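Local coordinates for protein ATP-citrate lyase beta-subunit (Chlorobium limicola, PDB 6HXJ) that forms, together with the alpha-subunit, an ATP citrate lyase that probably uses ATP and coenzyme A to split citrate into acetyl-CoA and oxaloacetate, at residues A[351-357]-A[378-384]; A[300-305]-A[334-339]; A[231-237]-A[252-256]; A[109-114]-A[139-143]. All coordinates share one frame. Residue numbers count along the deposited sequence, not the author numbering.

Contact 1: residues A[351-357]-A[378-384]; sequences VKIWVRR and DIHVYDR
Strands 352-356 and 378-382 run in parallel, their axes 4.6 Å and their directions 10° apart, with Ile353 opposite Ile379, Trp354 opposite His380 and Val355 opposite Val381. The hydrogen-bond ladder zigzags through Ile353 and Val355: Ile353 N to Asp378 O (2.9 Å), His380 N to Ile353 O (2.9 Å), Val355 N to His380 O (2.7 Å) and Tyr382 N to Val355 O (2.8 Å). One sheet face is aliphatic: Ile379 CD1 lies 3.8 Å from both Ile353 CG2 and Val355 CG2, and Val355 CB is 3.7 Å from Val381 CB, with Val355, Ile379 and Val381 packing on Ile369 of helix 362-371. On the other face, m rotamers set the rings of Trp354 and His380 in an offset stack (centroids 4.5 Å, planes 16°), with Trp354 CZ3 3.8 Å from Tyr382 OH; Trp354 and Tyr382 pack against helix 391-397. Lys352 NZ salt-bridges Asp378 OD2 (3.2 Å). At the first strand's end, Arg356 NH2 donates to Arg384 O (3.2 Å) while its NH1 binds Gly320 O, and Arg357 NH1 bonds Ala321 O and a bound citrate. This is the beta-alpha-beta crossover 352-382 at the edge of a flavodoxin-like sheet, with a citrate-contacting residue at a strand's C-terminal end.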
loop_
_atom_site.group_PDB
_atom_site.type_symbol
_atom_site.label_atom_id
_atom_site.label_comp_id
_atom_site.label_asym_id
_atom_site.label_seq_id
_atom_site.Cartn_x
_atom_site.Cartn_y
_atom_site.Cartn_z
ATOM N N VAL A 351 36.831 52.899 19.694
ATOM C CA VAL A 351 36.588 53.011 18.254
ATOM C C VAL A 351 35.122 53.377 17.954
ATOM O O VAL A 351 34.196 52.875 18.606
ATOM C CB VAL A 351 37.054 51.766 17.458
ATOM C CG1 VAL A 351 38.528 51.476 17.699
ATOM C CG2 VAL A 351 36.216 50.569 17.826
ATOM N N LYS A 352 34.949 54.342 17.057
ATOM C CA LYS A 352 33.646 54.804 16.593
ATOM C C LYS A 352 33.381 54.064 15.278
ATOM O O LYS A 352 34.295 53.895 14.467
ATOM C CB LYS A 352 33.643 56.338 16.388
ATOM C CG LYS A 352 33.853 57.125 17.682
ATOM C CD LYS A 352 34.109 58.606 17.447
ATOM C CE LYS A 352 34.435 59.341 18.730
ATOM N NZ LYS A 352 33.216 59.663 19.523
ATOM N N ILE A 353 32.162 53.577 15.087
ATOM C CA ILE A 353 31.759 52.868 13.871
ATOM C C ILE A 353 30.851 53.817 13.084
ATOM O O ILE A 353 29.976 54.454 13.675
ATOM C CB ILE A 353 31.083 51.482 14.194
ATOM C CG1 ILE A 353 32.066 50.548 14.955
ATOM C CG2 ILE A 353 30.572 50.788 12.925
ATOM C CD1 ILE A 353 31.477 49.349 15.660
ATOM N N TRP A 354 31.085 53.930 11.753
ATOM C CA TRP A 354 30.311 54.770 10.832
ATOM C C TRP A 354 29.634 53.877 9.805
ATOM O O TRP A 354 30.310 53.193 9.035
ATOM C CB TRP A 354 31.209 55.823 10.155
ATOM C CG TRP A 354 31.970 56.679 11.125
ATOM C CD1 TRP A 354 33.204 56.431 11.657
ATOM C CD2 TRP A 354 31.511 57.890 11.724
ATOM N NE1 TRP A 354 33.555 57.431 12.528
ATOM C CE2 TRP A 354 32.537 58.347 12.585
ATOM C CE3 TRP A 354 30.342 58.664 11.583
ATOM C CZ2 TRP A 354 32.425 59.536 13.319
ATOM C CZ3 TRP A 354 30.230 59.840 12.310
ATOM C CH2 TRP A 354 31.264 60.268 13.165
ATOM N N VAL A 355 28.299 53.850 9.828
ATOM C CA VAL A 355 27.492 53.018 8.951
ATOM C C VAL A 355 26.691 53.876 7.972
ATOM O O VAL A 355 26.025 54.833 8.380
ATOM C CB VAL A 355 26.580 52.036 9.756
ATOM C CG1 VAL A 355 25.812 51.093 8.835
ATOM C CG2 VAL A 355 27.390 51.230 10.756
ATOM N N ARG A 356 26.777 53.534 6.685
ATOM C CA ARG A 356 25.992 54.140 5.605
ATOM C C ARG A 356 25.768 53.033 4.589
ATOM O O ARG A 356 26.730 52.509 4.020
ATOM C CB ARG A 356 26.660 55.384 4.975
ATOM C CG ARG A 356 25.750 56.169 4.031
ATOM C CD ARG A 356 25.817 55.630 2.614
ATOM N NE ARG A 356 24.963 56.376 1.695
ATOM C CZ ARG A 356 24.612 55.955 0.487
ATOM N NH1 ARG A 356 25.024 54.769 0.040
ATOM N NH2 ARG A 356 23.831 56.704 -0.277
ATOM N N ARG A 357 24.511 52.655 4.382
ATOM C CA ARG A 357 24.185 51.562 3.495
ATOM C C ARG A 357 22.743 51.640 2.949
ATOM O O ARG A 357 21.853 52.262 3.537
ATOM C CB ARG A 357 24.437 50.229 4.231
ATOM C CG ARG A 357 24.329 48.940 3.412
ATOM C CD ARG A 357 25.371 48.800 2.324
ATOM N NE ARG A 357 25.427 47.429 1.814
ATOM C CZ ARG A 357 25.530 47.100 0.528
ATOM N NH1 ARG A 357 25.591 48.046 -0.406
ATOM N NH2 ARG A 357 25.584 45.820 0.164
ATOM N N ASP A 378 29.934 53.021 20.037
ATOM C CA ASP A 378 29.912 54.407 19.536
ATOM C C ASP A 378 29.610 54.354 17.990
ATOM O O ASP A 378 30.432 54.732 17.150
ATOM C CB ASP A 378 31.255 55.097 19.861
ATOM C CG ASP A 378 31.218 56.619 19.924
ATOM O OD1 ASP A 378 30.723 57.247 18.959
ATOM O OD2 ASP A 378 31.770 57.185 20.890
ATOM N N ILE A 379 28.417 53.845 17.648
ATOM C CA ILE A 379 27.987 53.609 16.276
ATOM C C ILE A 379 27.004 54.685 15.763
ATOM O O ILE A 379 25.970 54.948 16.390
ATOM C CB ILE A 379 27.443 52.139 16.127
ATOM C CG1 ILE A 379 27.127 51.776 14.659
ATOM C CG2 ILE A 379 26.255 51.822 17.051
ATOM C CD1 ILE A 379 27.117 50.290 14.378
ATOM N N HIS A 380 27.352 55.299 14.603
ATOM C CA HIS A 380 26.531 56.281 13.872
ATOM C C HIS A 380 26.063 55.589 12.592
ATOM O O HIS A 380 26.892 55.123 11.802
ATOM C CB HIS A 380 27.311 57.585 13.572
ATOM C CG HIS A 380 27.885 58.237 14.799
ATOM N ND1 HIS A 380 29.114 57.845 15.324
ATOM C CD2 HIS A 380 27.360 59.195 15.597
ATOM C CE1 HIS A 380 29.294 58.581 16.408
ATOM N NE2 HIS A 380 28.272 59.415 16.610
ATOM N N VAL A 381 24.738 55.430 12.445
ATOM C CA VAL A 381 24.179 54.751 11.280
ATOM C C VAL A 381 23.274 55.730 10.508
ATOM O O VAL A 381 22.381 56.385 11.066
ATOM C CB VAL A 381 23.549 53.324 11.521
ATOM C CG1 VAL A 381 23.707 52.825 12.952
ATOM C CG2 VAL A 381 22.110 53.179 11.012
ATOM N N TYR A 382 23.577 55.836 9.206
ATOM C CA TYR A 382 22.917 56.699 8.242
ATOM C C TYR A 382 22.320 55.873 7.101
ATOM O O TYR A 382 22.761 54.748 6.809
ATOM C CB TYR A 382 23.899 57.757 7.689
ATOM C CG TYR A 382 24.615 58.550 8.759
ATOM C CD1 TYR A 382 24.055 59.707 9.290
ATOM C CD2 TYR A 382 25.853 58.140 9.245
ATOM C CE1 TYR A 382 24.713 60.440 10.276
ATOM C CE2 TYR A 382 26.514 58.856 10.238
ATOM C CZ TYR A 382 25.937 60.001 10.759
ATOM O OH TYR A 382 26.585 60.697 11.754
ATOM N N ASP A 383 21.306 56.450 6.459
ATOM C CA ASP A 383 20.637 55.851 5.329
ATOM C C ASP A 383 21.133 56.544 4.045
ATOM O O ASP A 383 22.011 57.410 4.105
ATOM C CB ASP A 383 19.118 56.005 5.508
ATOM C CG ASP A 383 18.619 57.446 5.529
ATOM O OD1 ASP A 383 19.141 58.246 6.350
ATOM O OD2 ASP A 383 17.711 57.776 4.723
ATOM N N ARG A 384 20.544 56.172 2.892
ATOM C CA ARG A 384 20.817 56.698 1.547
ATOM C C ARG A 384 20.835 58.231 1.425
ATOM O O ARG A 384 21.556 58.748 0.564
ATOM C CB ARG A 384 19.810 56.118 0.565
ATOM C CG ARG A 384 18.364 56.309 0.993
ATOM C CD ARG A 384 17.527 55.175 0.507
ATOM N NE ARG A 384 17.410 55.274 -0.932
ATOM C CZ ARG A 384 17.363 54.243 -1.747
ATOM N NH1 ARG A 384 17.393 53.006 -1.264
ATOM N NH2 ARG A 384 17.272 54.435 -3.052
#

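Contact 2: residues A[300-305]-A[334-339]; sequences VEALTE and GIINGF
Both segments are regular helix, crossing at -41° with axes only 7.5 Å apart, a closeness that Gly334 and Gly338, spaced as in GxxxG, make possible. Val300 starts the contact, its CG1 3.5 Å from Ile335 CG1. At Glu301 the backbones nearly touch: its CA is 4.3 Å from Gly334 CA and makes a CA-H...O contact with Gly334 O (3.1 Å), while the extended side chain (chi1 and chi2 t) lies along the second helix, CG 3.5 Å from Gly338 N and OE1 3.4 Å from Asn337 CB. The two helices are consecutive crossover connections of the flavodoxin-like domain, packed on one face of its sheet, where Leu303 and Ile335 both meet Tyr291. Thr304 is a knob in the hole formed by Gly334, Ile335, Gly338 and Phe339. Its m rotamer turns OG1 back to Val300 O (2.8 Å) and puts CG2 3.3 Å from Ile335 O and 3.6 Å from Phe339 CD1; a CB on Gly338 would clash with Thr304 CB. Glu305, chi1 m and chi2 t, brings OE2 to 3.7 Å from Gly338 CA.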
loop_
_atom_site.group_PDB
_atom_site.type_symbol
_atom_site.label_atom_id
_atom_site.label_comp_id
_atom_site.label_asym_id
_atom_site.label_seq_id
_atom_site.Cartn_x
_atom_site.Cartn_y
_atom_site.Cartn_z
ATOM N N VAL A 300 31.231 37.183 5.989
ATOM C CA VAL A 300 31.142 38.608 6.288
ATOM C C VAL A 300 31.588 38.796 7.740
ATOM O O VAL A 300 32.334 39.726 8.007
ATOM C CB VAL A 300 29.729 39.182 6.042
ATOM C CG1 VAL A 300 29.662 40.661 6.380
ATOM C CG2 VAL A 300 29.289 38.964 4.598
ATOM N N GLU A 301 31.163 37.892 8.660
ATOM C CA GLU A 301 31.533 37.899 10.078
ATOM C C GLU A 301 33.048 37.687 10.196
ATOM O O GLU A 301 33.708 38.382 10.979
ATOM C CB GLU A 301 30.744 36.809 10.834
ATOM C CG GLU A 301 30.881 36.829 12.344
ATOM C CD GLU A 301 29.997 35.839 13.084
ATOM O OE1 GLU A 301 30.150 35.738 14.324
ATOM O OE2 GLU A 301 29.127 35.201 12.443
ATOM N N ALA A 302 33.595 36.767 9.368
ATOM C CA ALA A 302 35.017 36.450 9.310
ATOM C C ALA A 302 35.802 37.715 8.932
ATOM O O ALA A 302 36.807 38.045 9.582
ATOM C CB ALA A 302 35.250 35.347 8.285
ATOM N N LEU A 303 35.271 38.460 7.913
ATOM C CA LEU A 303 35.859 39.704 7.407
ATOM C C LEU A 303 35.820 40.819 8.449
ATOM O O LEU A 303 36.838 41.480 8.663
ATOM C CB LEU A 303 35.195 40.140 6.096
ATOM C CG LEU A 303 35.919 41.238 5.249
ATOM C CD1 LEU A 303 37.434 40.994 5.124
ATOM C CD2 LEU A 303 35.335 41.328 3.871
ATOM N N THR A 304 34.654 40.991 9.115
ATOM C CA THR A 304 34.427 41.974 10.180
ATOM C C THR A 304 35.429 41.745 11.293
ATOM O O THR A 304 36.104 42.692 11.677
ATOM C CB THR A 304 32.967 41.902 10.706
ATOM O OG1 THR A 304 32.063 42.052 9.619
ATOM C CG2 THR A 304 32.661 42.939 11.775
ATOM N N GLU A 305 35.550 40.489 11.772
ATOM C CA GLU A 305 36.446 40.070 12.845
ATOM C C GLU A 305 37.902 40.450 12.561
ATOM O O GLU A 305 38.531 41.087 13.409
ATOM C CB GLU A 305 36.259 38.584 13.154
ATOM C CG GLU A 305 35.036 38.386 14.037
ATOM C CD GLU A 305 34.644 36.961 14.382
ATOM O OE1 GLU A 305 35.548 36.105 14.531
ATOM O OE2 GLU A 305 33.428 36.717 14.564
ATOM N N GLY A 334 25.932 39.313 10.015
ATOM C CA GLY A 334 27.292 38.788 10.025
ATOM C C GLY A 334 28.253 39.828 10.565
ATOM O O GLY A 334 29.136 39.489 11.334
ATOM N N ILE A 335 28.047 41.131 10.193
ATOM C CA ILE A 335 28.820 42.313 10.647
ATOM C C ILE A 335 28.576 42.535 12.134
ATOM O O ILE A 335 29.532 42.724 12.883
ATOM C CB ILE A 335 28.567 43.634 9.803
ATOM C CG1 ILE A 335 29.032 43.480 8.343
ATOM C CG2 ILE A 335 29.256 44.876 10.437
ATOM C CD1 ILE A 335 28.598 44.584 7.389
ATOM N N ILE A 336 27.299 42.485 12.557
ATOM C CA ILE A 336 26.874 42.659 13.950
ATOM C C ILE A 336 27.497 41.567 14.809
ATOM O O ILE A 336 28.124 41.892 15.819
ATOM C CB ILE A 336 25.317 42.760 14.115
ATOM C CG1 ILE A 336 24.759 44.045 13.485
ATOM C CG2 ILE A 336 24.905 42.691 15.595
ATOM C CD1 ILE A 336 23.268 44.013 13.209
ATOM N N ASN A 337 27.354 40.287 14.397
ATOM C CA ASN A 337 27.928 39.139 15.114
ATOM C C ASN A 337 29.442 39.280 15.312
ATOM O O ASN A 337 29.914 39.158 16.445
ATOM C CB ASN A 337 27.525 37.832 14.459
ATOM C CG ASN A 337 26.150 37.450 14.924
ATOM O OD1 ASN A 337 25.905 37.312 16.138
ATOM N ND2 ASN A 337 25.202 37.391 13.987
ATOM N N GLY A 338 30.144 39.683 14.254
ATOM C CA GLY A 338 31.577 39.944 14.288
ATOM C C GLY A 338 31.966 41.152 15.123
ATOM O O GLY A 338 33.082 41.198 15.637
ATOM N N PHE A 339 31.065 42.151 15.247
ATOM C CA PHE A 339 31.300 43.337 16.082
ATOM C C PHE A 339 31.136 42.984 17.551
ATOM O O PHE A 339 31.898 43.466 18.380
ATOM C CB PHE A 339 30.343 44.482 15.719
ATOM C CG PHE A 339 30.780 45.400 14.603
ATOM C CD1 PHE A 339 32.130 45.532 14.270
ATOM C CD2 PHE A 339 29.858 46.179 13.930
ATOM C CE1 PHE A 339 32.535 46.384 13.243
ATOM C CE2 PHE A 339 30.268 47.051 12.915
ATOM C CZ PHE A 339 31.604 47.140 12.573
#

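Contact 3: residues A[231-237]-A[252-256]; sequences RPFTEAE and KFVEV
A helix N-terminus and the extended chain leading into it pack here against strand 250-255, an outermost strand of the mixed sheet within this chain. Residues 231-234 are extended, Thr234 takes the N-cap position, and helix 235-246 begins at Glu235; the closest CA atoms, those of Glu237 and Phe253, are 5.8 Å apart. Phe253 (chi1 t) points toward the helix, its CE2 4.0 Å from Ala236 CB and its CD2 4.0 Å from Glu237 CG, and it also packs on Leu303, Thr306 and Ile307 of helix 297-309. The strand pairs antiparallel with 287-292 of the flavodoxin-like domain, bonding through Lys252 and Val254 to Glu290 and Tyr288, so the amide of Glu255 faces the other way, toward the first segment. Glu237 meets it: with chi1 m and chi2 t its carboxylate reaches from helix to strand and OE2 accepts from Glu255 N at 3.3 Å. The same OE2 forms a salt bridge with Arg231 NH2 (3.2 Å), tying the extended chain's start to the helix's first turn. Arg231, chi1 p and then largely straight beyond chi2, sends NH1 to within 2.8 Å of Glu255 O, a weak, bent hydrogen bond, and that NH1 lies 4.1 Å from Val254 CG1.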
loop_
_atom_site.group_PDB
_atom_site.type_symbol
_atom_site.label_atom_id
_atom_site.label_comp_id
_atom_site.label_asym_id
_atom_site.label_seq_id
_atom_site.Cartn_x
_atom_site.Cartn_y
_atom_site.Cartn_z
ATOM N N ARG A 231 54.865 42.055 -2.266
ATOM C CA ARG A 231 55.054 41.155 -1.130
ATOM C C ARG A 231 53.929 40.097 -1.047
ATOM O O ARG A 231 52.753 40.457 -1.191
ATOM C CB ARG A 231 55.126 41.963 0.186
ATOM C CG ARG A 231 54.022 43.017 0.384
ATOM C CD ARG A 231 52.912 42.552 1.317
ATOM N NE ARG A 231 51.806 43.511 1.364
ATOM C CZ ARG A 231 50.748 43.408 2.163
ATOM N NH1 ARG A 231 49.799 44.332 2.138
ATOM N NH2 ARG A 231 50.631 42.378 2.994
ATOM N N PRO A 232 54.232 38.803 -0.740
ATOM C CA PRO A 232 53.143 37.816 -0.583
ATOM C C PRO A 232 52.356 38.009 0.714
ATOM O O PRO A 232 52.841 38.596 1.684
ATOM C CB PRO A 232 53.856 36.463 -0.655
ATOM C CG PRO A 232 55.300 36.771 -1.010
ATOM C CD PRO A 232 55.550 38.168 -0.548
ATOM N N PHE A 233 51.133 37.520 0.682
ATOM C CA PHE A 233 50.076 37.664 1.654
ATOM C C PHE A 233 50.353 37.079 3.008
ATOM O O PHE A 233 50.952 36.019 3.135
ATOM C CB PHE A 233 48.788 37.082 1.075
ATOM C CG PHE A 233 48.657 37.271 -0.415
ATOM C CD1 PHE A 233 48.190 38.471 -0.942
ATOM C CD2 PHE A 233 48.986 36.244 -1.296
ATOM C CE1 PHE A 233 48.064 38.643 -2.323
ATOM C CE2 PHE A 233 48.861 36.416 -2.676
ATOM C CZ PHE A 233 48.384 37.609 -3.180
ATOM N N THR A 234 49.864 37.801 4.018
ATOM C CA THR A 234 49.888 37.512 5.451
ATOM C C THR A 234 48.879 36.385 5.780
ATOM O O THR A 234 48.204 35.879 4.897
ATOM C CB THR A 234 49.578 38.817 6.261
ATOM O OG1 THR A 234 48.171 39.073 6.343
ATOM C CG2 THR A 234 50.294 40.050 5.718
ATOM N N GLU A 235 48.735 36.046 7.066
ATOM C CA GLU A 235 47.797 35.025 7.556
ATOM C C GLU A 235 46.332 35.392 7.378
ATOM O O GLU A 235 45.571 34.598 6.830
ATOM C CB GLU A 235 48.088 34.660 9.031
ATOM C CG GLU A 235 48.305 35.834 9.988
ATOM C CD GLU A 235 48.346 35.494 11.469
ATOM O OE1 GLU A 235 49.157 34.626 11.867
ATOM O OE2 GLU A 235 47.588 36.129 12.238
ATOM N N ALA A 236 45.940 36.589 7.844
ATOM C CA ALA A 236 44.582 37.110 7.742
ATOM C C ALA A 236 44.192 37.091 6.290
ATOM O O ALA A 236 43.185 36.494 5.942
ATOM C CB ALA A 236 44.541 38.530 8.267
ATOM N N GLU A 237 45.045 37.677 5.440
ATOM C CA GLU A 237 44.867 37.767 4.004
ATOM C C GLU A 237 44.558 36.430 3.386
ATOM O O GLU A 237 43.457 36.248 2.861
ATOM C CB GLU A 237 46.090 38.404 3.361
ATOM C CG GLU A 237 46.094 39.921 3.536
ATOM C CD GLU A 237 47.368 40.679 3.202
ATOM O OE1 GLU A 237 47.992 40.380 2.158
ATOM O OE2 GLU A 237 47.705 41.622 3.955
ATOM N N LYS A 252 37.315 40.127 0.038
ATOM C CA LYS A 252 38.688 40.531 -0.252
ATOM C C LYS A 252 39.231 41.344 0.919
ATOM O O LYS A 252 38.527 42.187 1.480
ATOM C CB LYS A 252 38.749 41.347 -1.571
ATOM C CG LYS A 252 38.136 40.646 -2.787
ATOM C CD LYS A 252 38.787 41.088 -4.077
ATOM C CE LYS A 252 38.509 40.123 -5.205
ATOM N NZ LYS A 252 39.475 40.297 -6.328
ATOM N N PHE A 253 40.464 41.067 1.320
ATOM C CA PHE A 253 41.085 41.826 2.402
ATOM C C PHE A 253 42.558 42.064 2.098
ATOM O O PHE A 253 43.273 41.128 1.735
ATOM C CB PHE A 253 40.883 41.159 3.782
ATOM C CG PHE A 253 41.633 41.812 4.921
ATOM C CD1 PHE A 253 41.119 42.937 5.565
ATOM C CD2 PHE A 253 42.848 41.298 5.358
ATOM C CE1 PHE A 253 41.813 43.537 6.621
ATOM C CE2 PHE A 253 43.544 41.903 6.404
ATOM C CZ PHE A 253 43.020 43.017 7.031
ATOM N N VAL A 254 42.986 43.328 2.211
ATOM C CA VAL A 254 44.371 43.757 2.012
ATOM C C VAL A 254 44.763 44.645 3.200
ATOM O O VAL A 254 44.060 45.607 3.514
ATOM C CB VAL A 254 44.623 44.470 0.656
ATOM C CG1 VAL A 254 46.112 44.736 0.458
ATOM C CG2 VAL A 254 44.070 43.673 -0.521
ATOM N N GLU A 255 45.880 44.325 3.842
ATOM C CA GLU A 255 46.363 45.095 4.980
ATOM C C GLU A 255 47.294 46.212 4.520
ATOM O O GLU A 255 48.246 45.964 3.768
ATOM C CB GLU A 255 47.059 44.173 6.002
ATOM C CG GLU A 255 47.062 44.717 7.428
ATOM C CD GLU A 255 47.582 43.799 8.525
ATOM O OE1 GLU A 255 47.336 42.571 8.454
ATOM O OE2 GLU A 255 48.190 44.321 9.488
ATOM N N VAL A 256 46.979 47.442 4.927
ATOM C CA VAL A 256 47.796 48.612 4.615
ATOM C C VAL A 256 48.640 48.901 5.870
ATOM O O VAL A 256 48.060 49.027 6.955
ATOM C CB VAL A 256 46.953 49.828 4.151
ATOM C CG1 VAL A 256 47.831 51.040 3.854
ATOM C CG2 VAL A 256 46.135 49.462 2.915
#

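Contact 4: residues A[109-114]-A[139-143]; sequences IIGNKD and QIELD
A tight beta-hairpin turn in the ATP-grasp region, between strands 104-112 and 115-121, meets the end of strand 136-141 here. Asn112 (chi1 p) shapes the bend as an Asx turn, OD1 accepting from Asp114 N at 3.2 Å; Lys113 and Asp114 have helical-type backbone angles. The Asn112 side chain also pairs reciprocally with that of Gln139: Asn112 ND2 donates to Gln139 OE1 (2.8 Å) and Gln139 NE2 to Asn112 OD1 (3.0 Å). Gln139 reaches across through chi1 t and chi2 p. At the end of the turn, Asp114 O accepts from Leu142 N (2.9 Å) and makes a CA-H...O contact with Glu141 CA (3.6 Å), continuing the pairing of strands 115-121 and 136-141. Two like charges come close, Asp114 OD2 lying 4.6 Å from Glu141 OE2. Asn112 O, Leu142 O and Asp143 bind basic side chains of the alpha-subunit. Ile109 CD1 and Ile140 CD1 touch at 3.8 Å, spanning the intervening strand 115-121 of the antiparallel sheet, and helix 163-181 covers both through Ile176.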
loop_
_atom_site.group_PDB
_atom_site.type_symbol
_atom_site.label_atom_id
_atom_site.label_comp_id
_atom_site.label_asym_id
_atom_site.label_seq_id
_atom_site.Cartn_x
_atom_site.Cartn_y
_atom_site.Cartn_z
ATOM N N ILE A 109 54.324 39.790 -27.047
ATOM C CA ILE A 109 52.968 39.706 -27.587
ATOM C C ILE A 109 52.001 40.171 -26.476
ATOM O O ILE A 109 51.963 39.568 -25.407
ATOM C CB ILE A 109 52.665 38.327 -28.243
ATOM C CG1 ILE A 109 51.246 38.263 -28.778
ATOM C CG2 ILE A 109 52.980 37.128 -27.350
ATOM C CD1 ILE A 109 51.115 37.538 -30.093
ATOM N N ILE A 110 51.386 41.339 -26.683
ATOM C CA ILE A 110 50.523 41.997 -25.702
ATOM C C ILE A 110 49.128 42.080 -26.263
ATOM O O ILE A 110 48.939 42.645 -27.347
ATOM C CB ILE A 110 51.103 43.372 -25.249
ATOM C CG1 ILE A 110 51.334 44.307 -26.483
ATOM C CG2 ILE A 110 52.400 43.147 -24.470
ATOM C CD1 ILE A 110 52.304 45.516 -26.385
ATOM N N GLY A 111 48.170 41.460 -25.568
ATOM C CA GLY A 111 46.784 41.415 -26.005
ATOM C C GLY A 111 46.098 42.762 -25.972
ATOM O O GLY A 111 46.494 43.643 -25.201
ATOM N N ASN A 112 45.085 42.935 -26.825
ATOM C CA ASN A 112 44.285 44.161 -26.947
ATOM C C ASN A 112 42.851 43.800 -27.381
ATOM O O ASN A 112 42.603 42.640 -27.720
ATOM C CB ASN A 112 44.931 45.167 -27.918
ATOM C CG ASN A 112 45.258 44.615 -29.277
ATOM O OD1 ASN A 112 44.404 44.065 -29.977
ATOM N ND2 ASN A 112 46.512 44.740 -29.668
ATOM N N LYS A 113 41.926 44.784 -27.392
ATOM C CA LYS A 113 40.511 44.556 -27.687
ATOM C C LYS A 113 40.255 43.818 -28.995
ATOM O O LYS A 113 39.258 43.111 -29.089
ATOM C CB LYS A 113 39.687 45.859 -27.614
ATOM C CG LYS A 113 40.124 46.961 -28.574
ATOM C CD LYS A 113 39.269 48.242 -28.499
ATOM C CE LYS A 113 39.494 49.174 -29.688
ATOM N NZ LYS A 113 40.817 49.878 -29.661
ATOM N N ASP A 114 41.178 43.925 -29.962
ATOM C CA ASP A 114 41.073 43.346 -31.314
ATOM C C ASP A 114 41.920 42.090 -31.555
ATOM O O ASP A 114 41.859 41.511 -32.623
ATOM C CB ASP A 114 41.401 44.432 -32.376
ATOM C CG ASP A 114 40.532 45.695 -32.297
ATOM O OD1 ASP A 114 39.284 45.564 -32.115
ATOM O OD2 ASP A 114 41.092 46.811 -32.439
ATOM N N GLN A 139 49.888 44.045 -35.707
ATOM C CA GLN A 139 48.672 43.734 -34.982
ATOM C C GLN A 139 48.087 42.428 -35.508
ATOM O O GLN A 139 47.786 42.312 -36.698
ATOM C CB GLN A 139 47.678 44.891 -35.089
ATOM C CG GLN A 139 46.229 44.556 -34.711
ATOM C CD GLN A 139 46.036 44.360 -33.256
ATOM O OE1 GLN A 139 46.732 44.940 -32.433
ATOM N NE2 GLN A 139 45.073 43.543 -32.904
ATOM N N ILE A 140 47.983 41.430 -34.624
ATOM C CA ILE A 140 47.409 40.131 -34.940
ATOM C C ILE A 140 45.939 40.209 -34.616
ATOM O O ILE A 140 45.572 40.286 -33.446
ATOM C CB ILE A 140 48.128 38.967 -34.207
ATOM C CG1 ILE A 140 49.588 38.865 -34.665
ATOM C CG2 ILE A 140 47.397 37.634 -34.433
ATOM C CD1 ILE A 140 50.478 38.666 -33.616
ATOM N N GLU A 141 45.090 40.231 -35.646
ATOM C CA GLU A 141 43.642 40.246 -35.457
ATOM C C GLU A 141 43.208 38.911 -34.906
ATOM O O GLU A 141 43.809 37.885 -35.243
ATOM C CB GLU A 141 42.912 40.578 -36.750
ATOM C CG GLU A 141 42.860 42.076 -37.023
ATOM C CD GLU A 141 42.208 42.926 -35.943
ATOM O OE1 GLU A 141 41.005 42.710 -35.653
ATOM O OE2 GLU A 141 42.904 43.808 -35.385
ATOM N N LEU A 142 42.259 38.942 -33.968
ATOM C CA LEU A 142 41.742 37.777 -33.252
ATOM C C LEU A 142 41.308 36.660 -34.215
ATOM O O LEU A 142 40.507 36.899 -35.131
ATOM C CB LEU A 142 40.598 38.223 -32.333
ATOM C CG LEU A 142 40.066 37.221 -31.330
ATOM C CD1 LEU A 142 41.004 37.036 -30.155
ATOM C CD2 LEU A 142 38.754 37.670 -30.829
ATOM N N ASP A 143 41.940 35.468 -34.045
ATOM C CA ASP A 143 41.752 34.241 -34.842
ATOM C C ASP A 143 42.181 34.380 -36.325
ATOM O O ASP A 143 41.863 33.508 -37.138
ATOM C CB ASP A 143 40.296 33.695 -34.720
ATOM C CG ASP A 143 39.830 33.390 -33.303
ATOM O OD1 ASP A 143 40.619 32.796 -32.530
ATOM O OD2 ASP A 143 38.658 33.711 -32.980
#

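Overall arrangement
From the N terminus, contact 4 comes first, returning the chain over strand 115-121 in the ATP-grasp sheet. The other three follow in the citrate-binding region, each closing before the next opens, so that none nests or crosses. Contact 3 closes the helix-and-strand entry to the mixed sheet; contact 2 joins two successive crossover helices; contact 1 pairs the last two strands. Contacts 3 and 2 touch where Leu303 CD1 lies 3.7 Å from Phe253 CB, and contacts 2 and 1 where Phe339 CE2 lies 3.7 Å from Ile353 CG2, linking one sheet edge to the other. Contact 4 stands apart, its centre about 47 Å from that of contact 1.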